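Local structure of UDP-N-acetylglucosamine--peptide N-acetylglucosaminyltransferase stabilizing protein GtfB (Streptococcus gordonii, 5E9T) at residues B[1-5]-B[188-192]; B[176-180]-B[201-205]; B[193-199]-B[215-221]. The protein works with the glycosyltransferase GtfA to attach the first GlcNAc to the serine-rich adhesin GspB, serving as the substrate-binding and stabilizing partner. All coordinates share one frame. Residue numbers count along the deposited sequence, not the author numbering.

Contact 1 of 3, residues B[1-5]-B[188-192]; sequences MIQLF and DLDLD
How a chain's amino terminus is tied into a Rossmann-like domain can be seen where strand 2-5, an inner strand of a parallel sheet, meets the loop between helix 176-186 and the next strand, 194-196. Residues 2-5 are extended (phi -107 to -143°, psi 109 to 149°), and only Met1, here selenomethionine, and Ile2 reach the loop; the two segments bury 232 Å² between them. Asp188 ends the helix in a Schellman motif, its positive phi (57/39°) turning the chain away from the helix axis. Leu189 returns to an extended conformation (-76/140°) and points its CA-to-CB bond toward the strand, so that its CB rests 3.9 Å from Ile2 CG2. Next, Asp190 (-79/121°) offers its carbonyl to the terminus, Met1 N donating to Asp190 O at 2.8 Å, while its carboxylate adds a long salt bridge of 3.9 Å between Asp190 OD2 and Met1 N. Leu191 starts away from the strand, but its m,t rotamer brings the end back to Ile2, which is in the p,t rotamer and thus meets both leucines; Leu184 of the helix backs the same apolar cluster. At Asp192 the backbone bends sharply (-40/-50°), and its CA is 5.3 Å from that of Met1, the closest pair of CA atoms between the two segments. Such a junction joins the first strand to the helix-to-strand turn beside it, with charge outside and hydrocarbon inside, where Ile2 CD1 lies 3.8 Å from Leu191 CD2.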
loop_
_atom_site.group_PDB
_atom_site.type_symbol
_atom_site.label_atom_id
_atom_site.label_comp_id
_atom_site.label_asym_id
_atom_site.label_seq_id
_atom_site.Cartn_x
_atom_site.Cartn_y
_atom_site.Cartn_z
HETATM N N MSE B 1 50.308 10.763 22.772
HETATM C CA MSE B 1 50.101 9.525 22.047
HETATM C C MSE B 1 48.615 9.231 21.841
HETATM O O MSE B 1 47.811 9.491 22.732
HETATM C CB MSE B 1 50.772 8.398 22.802
HETATM C CG MSE B 1 51.268 7.304 21.926
HETATM SE SE MSE B 1 51.497 5.786 23.091
HETATM C CE MSE B 1 52.016 4.471 21.866
ATOM N N ILE B 2 48.254 8.724 20.660
ATOM C CA ILE B 2 46.881 8.335 20.358
ATOM C C ILE B 2 46.898 7.082 19.497
ATOM O O ILE B 2 47.815 6.862 18.700
ATOM C CB ILE B 2 46.075 9.440 19.630
ATOM C CG1 ILE B 2 46.717 9.785 18.283
ATOM C CG2 ILE B 2 45.905 10.679 20.500
ATOM C CD1 ILE B 2 45.729 10.334 17.270
ATOM N N GLN B 3 45.869 6.256 19.663
ATOM C CA GLN B 3 45.548 5.209 18.704
ATOM C C GLN B 3 44.298 5.617 17.949
ATOM O O GLN B 3 43.271 5.935 18.558
ATOM C CB GLN B 3 45.318 3.855 19.368
ATOM C CG GLN B 3 46.376 3.422 20.328
ATOM C CD GLN B 3 45.788 2.595 21.435
ATOM O OE1 GLN B 3 44.713 2.907 21.943
ATOM N NE2 GLN B 3 46.479 1.535 21.820
ATOM N N LEU B 4 44.387 5.606 16.630
ATOM C CA LEU B 4 43.299 6.052 15.778
ATOM C C LEU B 4 42.904 4.898 14.872
ATOM O O LEU B 4 43.637 4.558 13.941
ATOM C CB LEU B 4 43.745 7.259 14.975
ATOM C CG LEU B 4 42.731 7.953 14.101
ATOM C CD1 LEU B 4 41.866 8.879 14.922
ATOM C CD2 LEU B 4 43.562 8.711 13.191
ATOM N N PHE B 5 41.737 4.318 15.113
ATOM C CA PHE B 5 41.298 3.153 14.366
ATOM C C PHE B 5 40.115 3.524 13.486
ATOM O O PHE B 5 39.172 4.176 13.948
ATOM C CB PHE B 5 40.940 1.998 15.302
ATOM C CG PHE B 5 42.048 1.618 16.250
ATOM C CD1 PHE B 5 43.217 1.039 15.780
ATOM C CD2 PHE B 5 41.911 1.824 17.613
ATOM C CE1 PHE B 5 44.232 0.689 16.652
ATOM C CE2 PHE B 5 42.922 1.470 18.486
ATOM C CZ PHE B 5 44.083 0.902 18.005
ATOM N N ASP B 188 42.747 18.535 22.305
ATOM C CA ASP B 188 44.114 18.849 22.716
ATOM C C ASP B 188 44.921 17.571 22.941
ATOM O O ASP B 188 45.723 17.469 23.871
ATOM C CB ASP B 188 44.120 19.742 23.961
ATOM C CG ASP B 188 45.480 20.340 24.248
ATOM O OD1 ASP B 188 46.376 20.232 23.382
ATOM O OD2 ASP B 188 45.651 20.923 25.337
ATOM N N LEU B 189 44.696 16.579 22.086
ATOM C CA LEU B 189 45.368 15.298 22.224
ATOM C C LEU B 189 46.811 15.399 21.754
ATOM O O LEU B 189 47.114 16.042 20.742
ATOM C CB LEU B 189 44.632 14.221 21.432
ATOM C CG LEU B 189 43.144 14.137 21.729
ATOM C CD1 LEU B 189 42.512 12.998 20.941
ATOM C CD2 LEU B 189 42.907 13.995 23.237
ATOM N N ASP B 190 47.698 14.742 22.492
ATOM C CA ASP B 190 49.122 14.812 22.217
ATOM C C ASP B 190 49.466 13.899 21.045
ATOM O O ASP B 190 49.227 12.688 21.095
ATOM C CB ASP B 190 49.913 14.425 23.460
ATOM C CG ASP B 190 51.391 14.508 23.231
ATOM O OD1 ASP B 190 51.778 15.102 22.212
ATOM O OD2 ASP B 190 52.165 13.989 24.052
ATOM N N LEU B 191 50.027 14.493 19.994
ATOM C CA LEU B 191 50.226 13.869 18.694
ATOM C C LEU B 191 51.636 13.294 18.483
ATOM O O LEU B 191 52.054 13.175 17.327
ATOM C CB LEU B 191 49.837 14.845 17.579
ATOM C CG LEU B 191 48.302 14.902 17.441
ATOM C CD1 LEU B 191 47.810 16.090 16.616
ATOM C CD2 LEU B 191 47.741 13.593 16.880
ATOM N N ASP B 192 52.407 13.022 19.557
ATOM C CA ASP B 192 53.735 12.404 19.410
ATOM C C ASP B 192 53.708 11.334 18.357
ATOM O O ASP B 192 54.567 11.277 17.468
ATOM C CB ASP B 192 54.208 11.656 20.671
ATOM C CG ASP B 192 54.004 12.403 21.947
ATOM O OD1 ASP B 192 54.177 11.785 22.997
ATOM O OD2 ASP B 192 53.716 13.587 21.917
#

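Contact 2 of 3, residues B[176-180]-B[201-205]; sequences RVDFI and YSFLV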
loop_
_atom_site.group_PDB
_atom_site.type_symbol
_atom_site.label_atom_id
_atom_site.label_comp_id
_atom_site.label_asym_id
_atom_site.label_seq_id
_atom_site.Cartn_x
_atom_site.Cartn_y
_atom_site.Cartn_z
ATOM N N ARG B 176 36.046 14.163 5.633
ATOM C CA ARG B 176 36.133 13.397 6.873
ATOM C C ARG B 176 37.473 13.606 7.566
ATOM O O ARG B 176 37.540 13.658 8.801
ATOM C CB ARG B 176 35.914 11.913 6.572
ATOM C CG ARG B 176 35.948 11.006 7.784
ATOM C CD ARG B 176 34.718 10.117 7.815
ATOM N NE ARG B 176 34.660 9.199 6.681
ATOM C CZ ARG B 176 33.530 8.745 6.149
ATOM N NH1 ARG B 176 32.365 9.137 6.643
ATOM N NH2 ARG B 176 33.562 7.909 5.120
ATOM N N VAL B 177 38.553 13.715 6.786
ATOM C CA VAL B 177 39.866 13.985 7.364
ATOM C C VAL B 177 39.845 15.307 8.118
ATOM O O VAL B 177 40.295 15.394 9.267
ATOM C CB VAL B 177 40.950 13.979 6.270
ATOM C CG1 VAL B 177 42.225 14.618 6.785
ATOM C CG2 VAL B 177 41.220 12.559 5.802
ATOM N N ASP B 178 39.296 16.349 7.492
ATOM C CA ASP B 178 39.243 17.653 8.142
ATOM C C ASP B 178 38.386 17.625 9.402
ATOM O O ASP B 178 38.621 18.412 10.326
ATOM C CB ASP B 178 38.725 18.704 7.161
ATOM C CG ASP B 178 39.749 19.062 6.102
ATOM O OD1 ASP B 178 40.560 19.979 6.350
ATOM O OD2 ASP B 178 39.748 18.423 5.028
ATOM N N PHE B 179 37.401 16.729 9.471
ATOM C CA PHE B 179 36.593 16.634 10.682
ATOM C C PHE B 179 37.375 15.982 11.815
ATOM O O PHE B 179 37.397 16.494 12.940
ATOM C CB PHE B 179 35.303 15.861 10.409
ATOM C CG PHE B 179 34.435 15.701 11.623
ATOM C CD1 PHE B 179 34.132 16.794 12.417
ATOM C CD2 PHE B 179 33.930 14.460 11.977
ATOM C CE1 PHE B 179 33.341 16.656 13.540
ATOM C CE2 PHE B 179 33.136 14.316 13.099
ATOM C CZ PHE B 179 32.843 15.415 13.882
ATOM N N ILE B 180 38.018 14.845 11.534
ATOM C CA ILE B 180 38.829 14.162 12.543
ATOM C C ILE B 180 39.891 15.103 13.089
ATOM O O ILE B 180 40.154 15.154 14.295
ATOM C CB ILE B 180 39.464 12.898 11.934
ATOM C CG1 ILE B 180 38.389 11.960 11.388
ATOM C CG2 ILE B 180 40.316 12.177 12.965
ATOM C CD1 ILE B 180 38.937 10.912 10.439
ATOM N N TYR B 201 40.880 6.749 6.224
ATOM C CA TYR B 201 41.045 8.072 6.829
ATOM C C TYR B 201 42.053 8.079 7.976
ATOM O O TYR B 201 42.798 9.052 8.147
ATOM C CB TYR B 201 39.680 8.565 7.304
ATOM C CG TYR B 201 38.604 8.255 6.292
ATOM C CD1 TYR B 201 38.576 8.910 5.068
ATOM C CD2 TYR B 201 37.645 7.283 6.538
ATOM C CE1 TYR B 201 37.613 8.621 4.128
ATOM C CE2 TYR B 201 36.676 6.988 5.603
ATOM C CZ TYR B 201 36.665 7.660 4.399
ATOM O OH TYR B 201 35.701 7.372 3.462
ATOM N N SER B 202 42.083 7.009 8.778
ATOM C CA SER B 202 43.040 6.919 9.882
ATOM C C SER B 202 44.468 7.065 9.398
ATOM O O SER B 202 45.371 7.394 10.183
ATOM C CB SER B 202 42.918 5.576 10.596
ATOM O OG SER B 202 43.616 4.592 9.850
ATOM N N PHE B 203 44.722 6.690 8.148
ATOM C CA PHE B 203 46.025 6.993 7.600
ATOM C C PHE B 203 46.060 8.428 7.088
ATOM O O PHE B 203 46.938 9.217 7.460
ATOM C CB PHE B 203 46.374 5.984 6.515
ATOM C CG PHE B 203 47.499 6.418 5.664
ATOM C CD1 PHE B 203 48.567 7.161 6.175
ATOM C CD2 PHE B 203 47.475 6.126 4.340
ATOM C CE1 PHE B 203 49.570 7.581 5.351
ATOM C CE2 PHE B 203 48.455 6.536 3.548
ATOM C CZ PHE B 203 49.512 7.251 4.032
ATOM N N LEU B 204 45.075 8.803 6.274
ATOM C CA LEU B 204 45.094 10.128 5.667
ATOM C C LEU B 204 45.119 11.256 6.700
ATOM O O LEU B 204 45.511 12.378 6.366
ATOM C CB LEU B 204 43.899 10.298 4.730
ATOM C CG LEU B 204 43.712 9.200 3.681
ATOM C CD1 LEU B 204 42.251 9.088 3.311
ATOM C CD2 LEU B 204 44.551 9.453 2.437
ATOM N N VAL B 205 44.738 10.999 7.950
ATOM C CA VAL B 205 45.008 11.995 8.983
ATOM C C VAL B 205 46.516 12.135 9.191
ATOM O O VAL B 205 47.031 13.234 9.443
ATOM C CB VAL B 205 44.295 11.613 10.289
ATOM C CG1 VAL B 205 42.755 11.770 10.135
ATOM C CG2 VAL B 205 44.731 10.237 10.676
#
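Two helices that cross steeply can still fit closely if a few side chains are matched in shape. Here the short axes of 176-180 and 201-205 approach to 9.4 Å at a signed angle of -66°, so contact is confined to a compact patch of 327 Å². Val177 is the central bump: its CG2 presses against Leu204 CB at 3.7 Å, next to the backbone of Val205, and its CG1 is 4.4 Å from Val205 CG1. Ile180, one turn further on, enters the hollow between Tyr201 and Val205, which are themselves one turn apart; its CD1 lies 4.0 Å from Tyr201 CB and its CG2 3.8 Å from Val205 CG1. At the other end of the patch the aromatic ring of Tyr201 makes a flat wall. Arg176 runs across it, its CG 4.3 Å from the ring centroid and nearly above the centre in a CH-pi contact, and the guanidinium then curls around so that NH2 donates to Tyr201 OH at 2.8 Å. Glu154 is a second partner of the same guanidinium, through a salt bridge to NH1. Beneath the patch, Leu4 of strand 2-5 receives both Ile180 and Val205. This is a pair of neighbouring helices layered on one face of a parallel sheet, as in the alpha/beta/alpha architecture of Rossmann-like domains.

Contact 3 of 3, residues B[193-199]-B[215-221]; sequences HILFNSL and QDILFWQ
Phe196 folds its ring (chi1 54°, p) over the neighbouring strand, one face covering Leu218 CA and Ile217 O, with CE2 3.4 Å from Leu218 CB. Strands 194-196 and 216-219 run parallel, 9° apart with axes at 4.6 Å, pairing Leu195 with Ile217 and Phe196 with Leu218. The hydrogen bonds step along the pair: Ile217 N to Ile194 O 3.0 Å, Phe196 N to Ile217 O 3.0 Å, Phe219 N to Phe196 O 2.8 Å. With helix 201-207 between them, the strands form a beta-alpha-beta unit of the Rossmann-like sheet, and Phe196 also packs against that helix. On the opposite face Leu195 CD2 meets Ile217 CD1 at 3.6 Å and the edge of the Phe219 ring at CE1, 3.3 Å. Just before strand 194-196, His193 ND1 donates a very short hydrogen bond of 2.4 Å to Gln215 O; at its first residue, Ile194 N donates to Asp216 OD1 at 2.8 Å, a carboxylate also held by Ser206 and Arg242. Beyond the strand, Leu199 CD2 touches Leu218 CD2 at 3.5 Å.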
loop_
_atom_site.group_PDB
_atom_site.type_symbol
_atom_site.label_atom_id
_atom_site.label_comp_id
_atom_site.label_asym_id
_atom_site.label_seq_id
_atom_site.Cartn_x
_atom_site.Cartn_y
_atom_site.Cartn_z
ATOM N N HIS B 193 52.730 10.452 18.496
ATOM C CA HIS B 193 52.678 9.192 17.795
ATOM C C HIS B 193 51.219 8.908 17.510
ATOM O O HIS B 193 50.367 9.108 18.379
ATOM C CB HIS B 193 53.300 8.082 18.644
ATOM C CG HIS B 193 54.773 8.240 18.844
ATOM N ND1 HIS B 193 55.663 8.263 17.793
ATOM C CD2 HIS B 193 55.513 8.394 19.967
ATOM C CE1 HIS B 193 56.888 8.418 18.258
ATOM N NE2 HIS B 193 56.825 8.497 19.575
ATOM N N ILE B 194 50.938 8.461 16.299
ATOM C CA ILE B 194 49.610 8.030 15.916
ATOM C C ILE B 194 49.745 6.571 15.513
ATOM O O ILE B 194 50.365 6.261 14.491
ATOM C CB ILE B 194 49.043 8.879 14.769
ATOM C CG1 ILE B 194 48.821 10.325 15.228
ATOM C CG2 ILE B 194 47.759 8.268 14.233
ATOM C CD1 ILE B 194 48.341 11.247 14.129
ATOM N N LEU B 195 49.191 5.668 16.305
ATOM C CA LEU B 195 49.141 4.272 15.899
ATOM C C LEU B 195 47.763 4.013 15.320
ATOM O O LEU B 195 46.748 4.283 15.971
ATOM C CB LEU B 195 49.436 3.324 17.052
ATOM C CG LEU B 195 50.756 3.683 17.687
ATOM C CD1 LEU B 195 50.269 4.062 19.023
ATOM C CD2 LEU B 195 51.752 2.544 17.809
ATOM N N PHE B 196 47.732 3.504 14.093
ATOM C CA PHE B 196 46.483 3.309 13.380
ATOM C C PHE B 196 46.525 1.985 12.634
ATOM O O PHE B 196 47.593 1.449 12.328
ATOM C CB PHE B 196 46.201 4.472 12.421
ATOM C CG PHE B 196 47.314 4.763 11.475
ATOM C CD1 PHE B 196 48.364 5.581 11.852
ATOM C CD2 PHE B 196 47.303 4.235 10.197
ATOM C CE1 PHE B 196 49.385 5.855 10.976
ATOM C CE2 PHE B 196 48.320 4.509 9.314
ATOM C CZ PHE B 196 49.364 5.317 9.703
ATOM N N ASN B 197 45.334 1.431 12.401
ATOM C CA ASN B 197 45.178 0.087 11.860
ATOM C C ASN B 197 44.819 -0.007 10.376
ATOM O O ASN B 197 44.616 -1.128 9.896
ATOM C CB ASN B 197 44.132 -0.674 12.680
ATOM C CG ASN B 197 42.789 -0.002 12.655
ATOM O OD1 ASN B 197 42.705 1.216 12.525
ATOM N ND2 ASN B 197 41.727 -0.785 12.787
ATOM N N SER B 198 44.685 1.095 9.631
ATOM C CA SER B 198 44.294 0.931 8.234
ATOM C C SER B 198 44.790 2.074 7.354
ATOM O O SER B 198 45.333 3.075 7.830
ATOM C CB SER B 198 42.772 0.806 8.093
ATOM O OG SER B 198 42.398 0.690 6.731
ATOM N N LEU B 199 44.559 1.907 6.049
ATOM C CA LEU B 199 44.953 2.846 5.006
ATOM C C LEU B 199 43.822 3.783 4.597
ATOM O O LEU B 199 43.958 4.520 3.615
ATOM C CB LEU B 199 45.494 2.086 3.795
ATOM C CG LEU B 199 46.835 1.432 4.138
ATOM C CD1 LEU B 199 47.441 0.708 2.949
ATOM C CD2 LEU B 199 47.788 2.488 4.675
ATOM N N GLN B 215 56.315 10.776 14.639
ATOM C CA GLN B 215 56.242 9.622 13.757
ATOM C C GLN B 215 55.253 8.595 14.275
ATOM O O GLN B 215 55.137 8.355 15.481
ATOM C CB GLN B 215 57.606 8.963 13.496
ATOM C CG GLN B 215 58.199 8.176 14.625
ATOM C CD GLN B 215 59.270 8.959 15.340
ATOM O OE1 GLN B 215 59.113 10.154 15.593
ATOM N NE2 GLN B 215 60.381 8.302 15.643
ATOM N N ASP B 216 54.551 7.997 13.325
ATOM C CA ASP B 216 53.368 7.201 13.564
ATOM C C ASP B 216 53.591 5.801 13.012
ATOM O O ASP B 216 54.421 5.586 12.126
ATOM C CB ASP B 216 52.153 7.859 12.904
ATOM C CG ASP B 216 52.087 9.351 13.153
ATOM O OD1 ASP B 216 52.319 9.766 14.305
ATOM O OD2 ASP B 216 51.804 10.105 12.199
ATOM N N ILE B 217 52.853 4.841 13.552
ATOM C CA ILE B 217 52.972 3.452 13.140
ATOM C C ILE B 217 51.630 2.984 12.605
ATOM O O ILE B 217 50.575 3.318 13.156
ATOM C CB ILE B 217 53.442 2.544 14.291
ATOM C CG1 ILE B 217 54.498 3.250 15.115
ATOM C CG2 ILE B 217 53.981 1.226 13.756
ATOM C CD1 ILE B 217 54.937 2.431 16.231
ATOM N N LEU B 218 51.679 2.209 11.530
ATOM C CA LEU B 218 50.500 1.571 10.967
ATOM C C LEU B 218 50.594 0.078 11.233
ATOM O O LEU B 218 51.548 -0.575 10.795
ATOM C CB LEU B 218 50.377 1.838 9.468
ATOM C CG LEU B 218 49.561 0.790 8.721
ATOM C CD1 LEU B 218 48.078 0.816 9.120
ATOM C CD2 LEU B 218 49.725 0.977 7.224
ATOM N N PHE B 219 49.607 -0.456 11.940
ATOM C CA PHE B 219 49.498 -1.895 12.130
ATOM C C PHE B 219 48.588 -2.410 11.029
ATOM O O PHE B 219 47.375 -2.189 11.066
ATOM C CB PHE B 219 48.929 -2.234 13.502
ATOM C CG PHE B 219 49.714 -1.669 14.643
ATOM C CD1 PHE B 219 49.746 -0.305 14.870
ATOM C CD2 PHE B 219 50.402 -2.504 15.502
ATOM C CE1 PHE B 219 50.457 0.214 15.911
ATOM C CE2 PHE B 219 51.114 -1.987 16.559
ATOM C CZ PHE B 219 51.143 -0.624 16.763
ATOM N N TRP B 220 49.165 -3.114 10.065
ATOM C CA TRP B 220 48.421 -3.529 8.886
ATOM C C TRP B 220 47.843 -4.913 9.145
ATOM O O TRP B 220 48.585 -5.892 9.275
ATOM C CB TRP B 220 49.306 -3.523 7.648
ATOM C CG TRP B 220 48.621 -4.186 6.527
ATOM C CD1 TRP B 220 48.782 -5.472 6.126
ATOM C CD2 TRP B 220 47.616 -3.620 5.678
ATOM N NE1 TRP B 220 47.947 -5.743 5.079
ATOM C CE2 TRP B 220 47.229 -4.622 4.772
ATOM C CE3 TRP B 220 47.016 -2.360 5.588
ATOM C CZ2 TRP B 220 46.270 -4.410 3.785
ATOM C CZ3 TRP B 220 46.060 -2.151 4.608
ATOM C CH2 TRP B 220 45.697 -3.172 3.721
ATOM N N GLN B 221 46.519 -4.981 9.274
ATOM C CA GLN B 221 45.839 -6.206 9.659
ATOM C C GLN B 221 45.122 -6.943 8.531
ATOM O O GLN B 221 44.599 -8.035 8.777
ATOM C CB GLN B 221 44.856 -5.886 10.789
ATOM C CG GLN B 221 45.458 -4.882 11.763
ATOM C CD GLN B 221 44.721 -4.799 13.076
ATOM O OE1 GLN B 221 44.012 -3.828 13.342
ATOM N NE2 GLN B 221 44.893 -5.814 13.915
#

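The three contacts show how one Rossmann-like domain is built outward from its sheet. Contacts 1 and 3 share that sheet: strand 2-5 lies beside 194-196, with probable hydrogen bonds from Leu4 N to Leu195 O (2.8 Å) and from Leu195 N to Ile2 O (3.0 Å), their centres about 11 Å apart. Contact 2 sits about 13 Å, centre to centre, from each of the others and packs down on both strands, Val205 CG2 reaching Leu4 CD2 at 3.2 Å and Phe203 CB reaching Phe196 CE2 at 3.7 Å. No other protein chain touches any of the six segments, so these interactions lie within the domain itself and not at the interface with GtfA; contact 3 is the buried one, contact 1 lies at the surface.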